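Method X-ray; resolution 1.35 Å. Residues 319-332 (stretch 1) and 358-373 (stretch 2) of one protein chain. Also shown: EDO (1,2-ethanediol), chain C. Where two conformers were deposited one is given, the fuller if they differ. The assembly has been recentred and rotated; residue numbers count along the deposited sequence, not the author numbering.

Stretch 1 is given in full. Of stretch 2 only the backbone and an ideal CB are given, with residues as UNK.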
# COMPACT_ATOMS: atom_id res chain seq x y z
N LEU A 319 -5.14 0.20 -16.44
CA LEU A 319 -4.25 1.34 -16.63
C LEU A 319 -5.04 2.63 -16.49
O LEU A 319 -4.79 3.43 -15.60
CB LEU A 319 -3.58 1.24 -17.99
CG LEU A 319 -2.47 2.23 -18.35
CD1 LEU A 319 -1.69 1.67 -19.55
CD2 LEU A 319 -3.00 3.64 -18.63
N ASP A 320 -6.07 2.81 -17.33
CA ASP A 320 -6.89 4.01 -17.21
C ASP A 320 -7.63 4.06 -15.88
O ASP A 320 -7.92 5.16 -15.41
CB ASP A 320 -7.87 4.13 -18.41
CG ASP A 320 -7.23 4.66 -19.68
OD1 ASP A 320 -6.32 5.53 -19.55
OD2 ASP A 320 -7.67 4.25 -20.79
N TYR A 321 -7.96 2.93 -15.27
CA TYR A 321 -8.60 3.01 -13.94
C TYR A 321 -7.67 3.56 -12.86
O TYR A 321 -8.11 4.15 -11.90
CB TYR A 321 -9.10 1.66 -13.45
CG TYR A 321 -10.17 0.99 -14.29
CD1 TYR A 321 -11.06 1.72 -15.03
CD2 TYR A 321 -10.34 -0.40 -14.26
CE1 TYR A 321 -12.07 1.10 -15.78
CE2 TYR A 321 -11.32 -1.03 -15.01
CZ TYR A 321 -12.17 -0.28 -15.77
OH TYR A 321 -13.18 -0.87 -16.54
N THR A 322 -6.37 3.35 -13.03
CA THR A 322 -5.39 3.65 -11.99
C THR A 322 -4.62 4.94 -12.15
O THR A 322 -4.35 5.61 -11.13
CB THR A 322 -4.43 2.47 -11.88
OG1 THR A 322 -5.21 1.27 -11.61
CG2 THR A 322 -3.43 2.63 -10.75
N ILE A 323 -4.30 5.30 -13.39
CA ILE A 323 -3.49 6.49 -13.65
C ILE A 323 -4.09 7.31 -14.75
O ILE A 323 -4.90 6.81 -15.55
CB ILE A 323 -2.00 6.08 -14.01
CG1 ILE A 323 -1.91 5.33 -15.35
CG2 ILE A 323 -1.41 5.26 -12.89
CD1 ILE A 323 -0.47 5.00 -15.79
N TYR A 324 -3.69 8.59 -14.84
CA TYR A 324 -4.08 9.44 -15.98
C TYR A 324 -2.84 10.23 -16.42
O TYR A 324 -1.76 10.14 -15.79
CB TYR A 324 -5.35 10.27 -15.71
CG TYR A 324 -5.30 11.29 -14.60
CD1 TYR A 324 -5.60 10.92 -13.31
CD2 TYR A 324 -5.07 12.63 -14.86
CE1 TYR A 324 -5.63 11.83 -12.29
CE2 TYR A 324 -5.08 13.56 -13.84
CZ TYR A 324 -5.35 13.15 -12.57
OH TYR A 324 -5.36 14.08 -11.55
N TYR A 325 -3.00 10.94 -17.53
CA TYR A 325 -1.89 11.49 -18.31
C TYR A 325 -2.43 12.61 -19.19
O TYR A 325 -3.65 12.83 -19.24
CB TYR A 325 -1.26 10.37 -19.17
CG TYR A 325 -2.32 9.47 -19.77
CD1 TYR A 325 -3.01 9.85 -20.90
CD2 TYR A 325 -2.65 8.25 -19.19
CE1 TYR A 325 -4.02 9.09 -21.41
CE2 TYR A 325 -3.69 7.46 -19.74
CZ TYR A 325 -4.35 7.88 -20.85
OH TYR A 325 -5.39 7.12 -21.36
N ASN A 326 -1.55 13.31 -19.88
CA ASN A 326 -1.94 14.41 -20.75
C ASN A 326 -3.00 13.98 -21.73
O ASN A 326 -2.83 12.98 -22.43
CB ASN A 326 -0.72 14.95 -21.49
CG ASN A 326 -1.00 16.23 -22.21
OD1 ASN A 326 -1.69 17.09 -21.66
ND2 ASN A 326 -0.44 16.41 -23.41
N GLY A 327 -4.08 14.75 -21.79
CA GLY A 327 -5.20 14.46 -22.69
C GLY A 327 -6.31 13.62 -22.15
O GLY A 327 -7.39 13.59 -22.73
N ALA A 328 -6.08 12.95 -21.03
CA ALA A 328 -7.12 12.17 -20.38
C ALA A 328 -8.13 13.08 -19.71
O ALA A 328 -7.81 14.21 -19.36
CB ALA A 328 -6.49 11.21 -19.32
N ILE A 329 -9.36 12.58 -19.56
CA ILE A 329 -10.40 13.26 -18.81
C ILE A 329 -10.38 12.75 -17.38
O ILE A 329 -10.36 11.55 -17.13
CB ILE A 329 -11.77 13.03 -19.45
CG1 ILE A 329 -11.78 13.59 -20.87
CG2 ILE A 329 -12.88 13.68 -18.59
CD1 ILE A 329 -11.66 15.09 -20.99
N PHE A 330 -10.42 13.68 -16.44
CA PHE A 330 -10.46 13.40 -15.00
C PHE A 330 -11.35 14.42 -14.35
O PHE A 330 -11.16 15.62 -14.52
CB PHE A 330 -9.05 13.42 -14.41
CG PHE A 330 -9.03 13.14 -12.94
CD1 PHE A 330 -9.13 11.87 -12.42
CD2 PHE A 330 -8.96 14.19 -12.05
CE1 PHE A 330 -9.13 11.65 -11.05
CE2 PHE A 330 -8.93 13.95 -10.67
CZ PHE A 330 -9.02 12.69 -10.18
N MSE A 331 -12.33 13.96 -13.59
CA MSE A 331 -13.30 14.87 -12.97
C MSE A 331 -13.94 15.79 -14.02
O MSE A 331 -14.20 16.98 -13.79
CB MSE A 331 -12.70 15.67 -11.79
CG MSE A 331 -12.46 14.82 -10.61
SE MSE A 331 -11.80 15.87 -9.10
CE MSE A 331 -11.89 14.50 -7.83
N GLY A 332 -14.20 15.22 -15.19
CA GLY A 332 -14.95 15.92 -16.22
C GLY A 332 -14.20 16.91 -17.07
O GLY A 332 -14.79 17.54 -17.93
N UNK A 358 6.29 13.67 -13.41
CA UNK A 358 6.40 12.60 -14.39
C UNK A 358 5.53 12.76 -15.63
O UNK A 358 5.84 12.18 -16.67
CB UNK A 358 6.05 11.27 -13.71
N UNK A 359 4.43 13.49 -15.54
CA UNK A 359 3.46 13.53 -16.64
C UNK A 359 2.29 12.60 -16.37
O UNK A 359 1.31 12.62 -17.13
CB UNK A 359 4.13 13.15 -17.96
N UNK A 360 2.37 11.78 -15.32
CA UNK A 360 1.26 10.93 -14.90
C UNK A 360 0.72 11.45 -13.57
O UNK A 360 1.42 12.13 -12.80
CB UNK A 360 1.70 9.47 -14.78
N UNK A 361 -0.50 11.05 -13.30
CA UNK A 361 -1.17 11.29 -12.04
C UNK A 361 -1.93 10.04 -11.63
O UNK A 361 -2.19 9.16 -12.46
CB UNK A 361 -2.11 12.49 -12.14
N UNK A 362 -2.30 9.96 -10.35
CA UNK A 362 -3.08 8.83 -9.86
C UNK A 362 -4.57 9.11 -9.97
O UNK A 362 -5.08 10.08 -9.43
CB UNK A 362 -2.71 8.51 -8.41
N UNK A 363 -5.28 8.22 -10.64
CA UNK A 363 -6.76 8.25 -10.74
C UNK A 363 -7.40 7.47 -9.59
O UNK A 363 -8.49 7.82 -9.12
CB UNK A 363 -7.22 7.67 -12.08
N UNK A 364 -6.76 6.38 -9.17
CA UNK A 364 -7.28 5.53 -8.09
C UNK A 364 -7.55 6.37 -6.85
O UNK A 364 -6.80 7.29 -6.55
CB UNK A 364 -6.30 4.40 -7.76
N UNK A 365 -8.65 6.01 -6.16
CA UNK A 365 -9.13 6.59 -4.89
C UNK A 365 -9.98 7.85 -5.03
O UNK A 365 -10.49 8.35 -4.04
CB UNK A 365 -7.93 6.92 -4.00
N UNK A 366 -10.16 8.34 -6.26
CA UNK A 366 -10.92 9.58 -6.50
C UNK A 366 -12.23 9.31 -7.21
O UNK A 366 -12.25 8.95 -8.37
CB UNK A 366 -10.09 10.57 -7.32
N UNK A 367 -13.33 9.45 -6.45
CA UNK A 367 -14.69 9.24 -6.95
C UNK A 367 -15.08 10.47 -7.73
O UNK A 367 -15.72 11.38 -7.18
CB UNK A 367 -15.68 8.97 -5.82
N UNK A 368 -14.81 10.46 -9.04
CA UNK A 368 -14.85 11.65 -9.88
C UNK A 368 -16.20 12.28 -10.08
O UNK A 368 -16.26 13.47 -10.30
CB UNK A 368 -14.28 11.31 -11.26
N UNK A 369 -17.28 11.53 -10.03
CA UNK A 369 -18.58 12.14 -10.28
C UNK A 369 -19.19 12.79 -9.04
O UNK A 369 -20.15 13.55 -9.16
CB UNK A 369 -19.54 11.09 -10.83
N UNK A 370 -18.61 12.54 -7.87
CA UNK A 370 -19.17 13.05 -6.62
C UNK A 370 -18.38 14.27 -6.13
O UNK A 370 -17.16 14.18 -5.97
CB UNK A 370 -19.17 11.95 -5.55
N UNK A 371 -19.03 15.41 -5.91
CA UNK A 371 -18.28 16.56 -5.42
C UNK A 371 -17.57 16.30 -4.10
O UNK A 371 -18.00 15.44 -3.31
CB UNK A 371 -19.22 17.76 -5.26
N UNK A 372 -16.49 17.03 -3.89
CA UNK A 372 -15.74 17.00 -2.64
C UNK A 372 -15.90 18.36 -2.02
O UNK A 372 -15.47 19.36 -2.59
CB UNK A 372 -14.27 16.64 -2.85
N UNK A 373 -16.51 18.42 -0.84
CA UNK A 373 -16.73 19.71 -0.25
C UNK A 373 -15.44 20.39 0.19
O UNK A 373 -15.29 21.61 0.05
CB UNK A 373 -17.68 19.57 0.94
C1 EDO C . -12.03 11.71 -2.13
O1 EDO C . -11.26 11.07 -1.09
C2 EDO C . -12.83 10.59 -2.78
O2 EDO C . -13.16 10.99 -4.09

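Position 358 lies out of reach of stretch 1, which therefore sets no preference. It is T358, whose OG1 accepts a hydrogen bond from the backbone N of 360, 3.0 Å away. Position 359 is decided by its backbone: at phi 99° and psi -9° a CB would jam against the preceding carbonyl O. Glycine is called for, and G359 is found; a water joins its O to N326 N.

The chain from about 360 runs antiparallel to the strand that begins at 323, and the CB of 360 points to the side of the sheet that carries I323 and Y325. An aliphatic or aromatic side chain would suit. F360 brings CD1 to 3.8 Å from Y325 CB and 4.0 Å from I323 CD1.

Position 361 pairs with Y324 through two backbone hydrogen bonds, 361 N to Y324 O and Y324 N to 361 O, both 2.9 Å. The ideal CB sits 3.3 Å from Y324 CZ, over the ring face, so the first carbon is already packed; an unbranched chain that turns off the ring is one good answer. Selenomethionine M361 lays CB 3.5 Å from the centroid of the Y324 ring as a CH-pi contact, while its end leads away.

Position 362 returns to the I323 side, opposite it in a non-hydrogen-bonded pair. Its ideal CB has T322 O at 4.3 Å and little else, so many apolar residues would serve. The residue is selenomethionine M362, which extends past the strand with little side-chain contact to stretch 1; its backbone O is linked through a water to Y324 OH.

Position 363 is the richest. Its CB points toward stretch 1, where the carbonyls of D320 and I329 offer acceptors farther out. A long donor is wanted, arginine above all, though lysine could reach for one of them. R363 gives NH1 and NH2 to I329 O at 2.9 and 3.0 Å, and NE makes a weak bond to D320 O at 2.8 Å. A water accepts from NH2 and donates to D320 OD1 and I323 O.

T322 O receives the backbone N of both 363 (2.8 Å) and 364 (3.2 Å). At 364 the CB points sideways, leaving a broad choice; K364 passes CE 3.8 Å from T322 OG1. Position 365, with phi 85°, finds nothing of stretch 1 near its CB; it is Y365.

Position 366 points toward F330 CZ, 3.7 Å from the ideal CB, at the edge of that ring. Apolar residues fit, and F366 also nears M331, CB to CE at 4.3 Å. Position 367 points away, and E367 binds ethanediol O2 through its N.

Position 368 points toward M331, whose backbone N, a donor, invites an acceptor on a side chain of some length: glutamate or glutamine. E368 OE1 takes the M331 N hydrogen bond at 2.8 Å, and OE2 forms a salt bridge with R363 NH1 at 2.9 Å, tying two contact residues together.

Positions 369, 370, 371 and 373 make no contact; they are S369, T370, P371 and N373. At 372 the CB points toward stretch 1 from a distance, suiting a long apolar chain: I372 CD1 meets M331 CE at 3.9 Å.

Stretch 2 358-373: TGFMMRKYFEESTPIN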
# COMPACT_ATOMS: atom_id res chain seq x y z
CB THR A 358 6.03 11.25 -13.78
OG1 THR A 358 4.65 11.32 -13.38
CG2 THR A 358 6.88 10.88 -12.54
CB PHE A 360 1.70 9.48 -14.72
CG PHE A 360 2.17 8.81 -15.99
CD1 PHE A 360 1.24 8.45 -16.96
CD2 PHE A 360 3.51 8.53 -16.22
CE1 PHE A 360 1.64 7.80 -18.11
CE2 PHE A 360 3.91 7.88 -17.38
CZ PHE A 360 2.99 7.55 -18.32
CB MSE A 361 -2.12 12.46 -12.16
CG MSE A 361 -1.45 13.80 -12.42
SE MSE A 361 -0.42 14.39 -10.82
CE MSE A 361 -1.79 14.90 -9.80
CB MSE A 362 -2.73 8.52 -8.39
CG MSE A 362 -3.53 7.36 -7.80
SE MSE A 362 -2.91 6.93 -6.00
CE MSE A 362 -3.69 8.39 -5.15
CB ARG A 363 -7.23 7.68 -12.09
CG ARG A 363 -8.68 7.97 -12.38
CD ARG A 363 -9.22 7.29 -13.61
NE ARG A 363 -8.69 7.78 -14.88
CZ ARG A 363 -9.20 8.80 -15.57
NH1 ARG A 363 -10.18 9.54 -15.07
NH2 ARG A 363 -8.69 9.13 -16.74
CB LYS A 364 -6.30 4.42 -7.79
CG LYS A 364 -6.81 3.35 -6.83
CD LYS A 364 -5.88 2.14 -6.74
CE LYS A 364 -6.04 1.17 -7.94
NZ LYS A 364 -5.14 -0.02 -7.87
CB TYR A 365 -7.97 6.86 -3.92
CG TYR A 365 -7.15 5.67 -3.53
CD1 TYR A 365 -7.64 4.68 -2.69
CD2 TYR A 365 -5.84 5.54 -3.98
CE1 TYR A 365 -6.88 3.58 -2.34
CE2 TYR A 365 -5.08 4.43 -3.65
CZ TYR A 365 -5.59 3.47 -2.81
OH TYR A 365 -4.81 2.42 -2.45
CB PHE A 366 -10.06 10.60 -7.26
CG PHE A 366 -8.77 10.94 -6.53
CD1 PHE A 366 -8.79 11.46 -5.24
CD2 PHE A 366 -7.56 10.70 -7.09
CE1 PHE A 366 -7.62 11.71 -4.55
CE2 PHE A 366 -6.39 10.96 -6.39
CZ PHE A 366 -6.41 11.47 -5.14
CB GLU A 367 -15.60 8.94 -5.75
CG GLU A 367 -17.04 8.62 -6.10
CD GLU A 367 -17.89 8.29 -4.87
OE1 GLU A 367 -17.42 7.69 -3.89
OE2 GLU A 367 -19.08 8.63 -4.88
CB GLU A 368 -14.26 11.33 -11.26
CG GLU A 368 -12.81 10.90 -11.21
CD GLU A 368 -12.35 10.41 -12.57
OE1 GLU A 368 -12.47 11.16 -13.54
OE2 GLU A 368 -11.84 9.24 -12.66
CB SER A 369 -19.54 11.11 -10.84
OG SER A 369 -19.73 10.05 -9.92
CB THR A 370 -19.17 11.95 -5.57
OG1 THR A 370 -19.86 10.81 -6.08
CG2 THR A 370 -19.86 12.40 -4.31
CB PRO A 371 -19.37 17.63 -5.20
CG PRO A 371 -20.46 17.19 -6.14
CD PRO A 371 -20.45 15.73 -6.15
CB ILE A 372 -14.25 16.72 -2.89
CG1 ILE A 372 -14.04 15.34 -3.53
CG2 ILE A 372 -13.48 16.80 -1.57
CD1 ILE A 372 -12.57 15.04 -4.05
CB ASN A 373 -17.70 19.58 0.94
CG ASN A 373 -18.13 20.92 1.48
OD1 ASN A 373 -18.66 21.76 0.77
ND2 ASN A 373 -17.87 21.14 2.76
O HOH W 1 -6.54 7.57 -17.64
O HOH W 2 -4.98 12.82 -9.21
O HOH W 3 1.27 12.79 -19.81
O HOH W 4 -13.37 10.42 -15.88
O HOH W 5 -14.43 12.45 -15.60
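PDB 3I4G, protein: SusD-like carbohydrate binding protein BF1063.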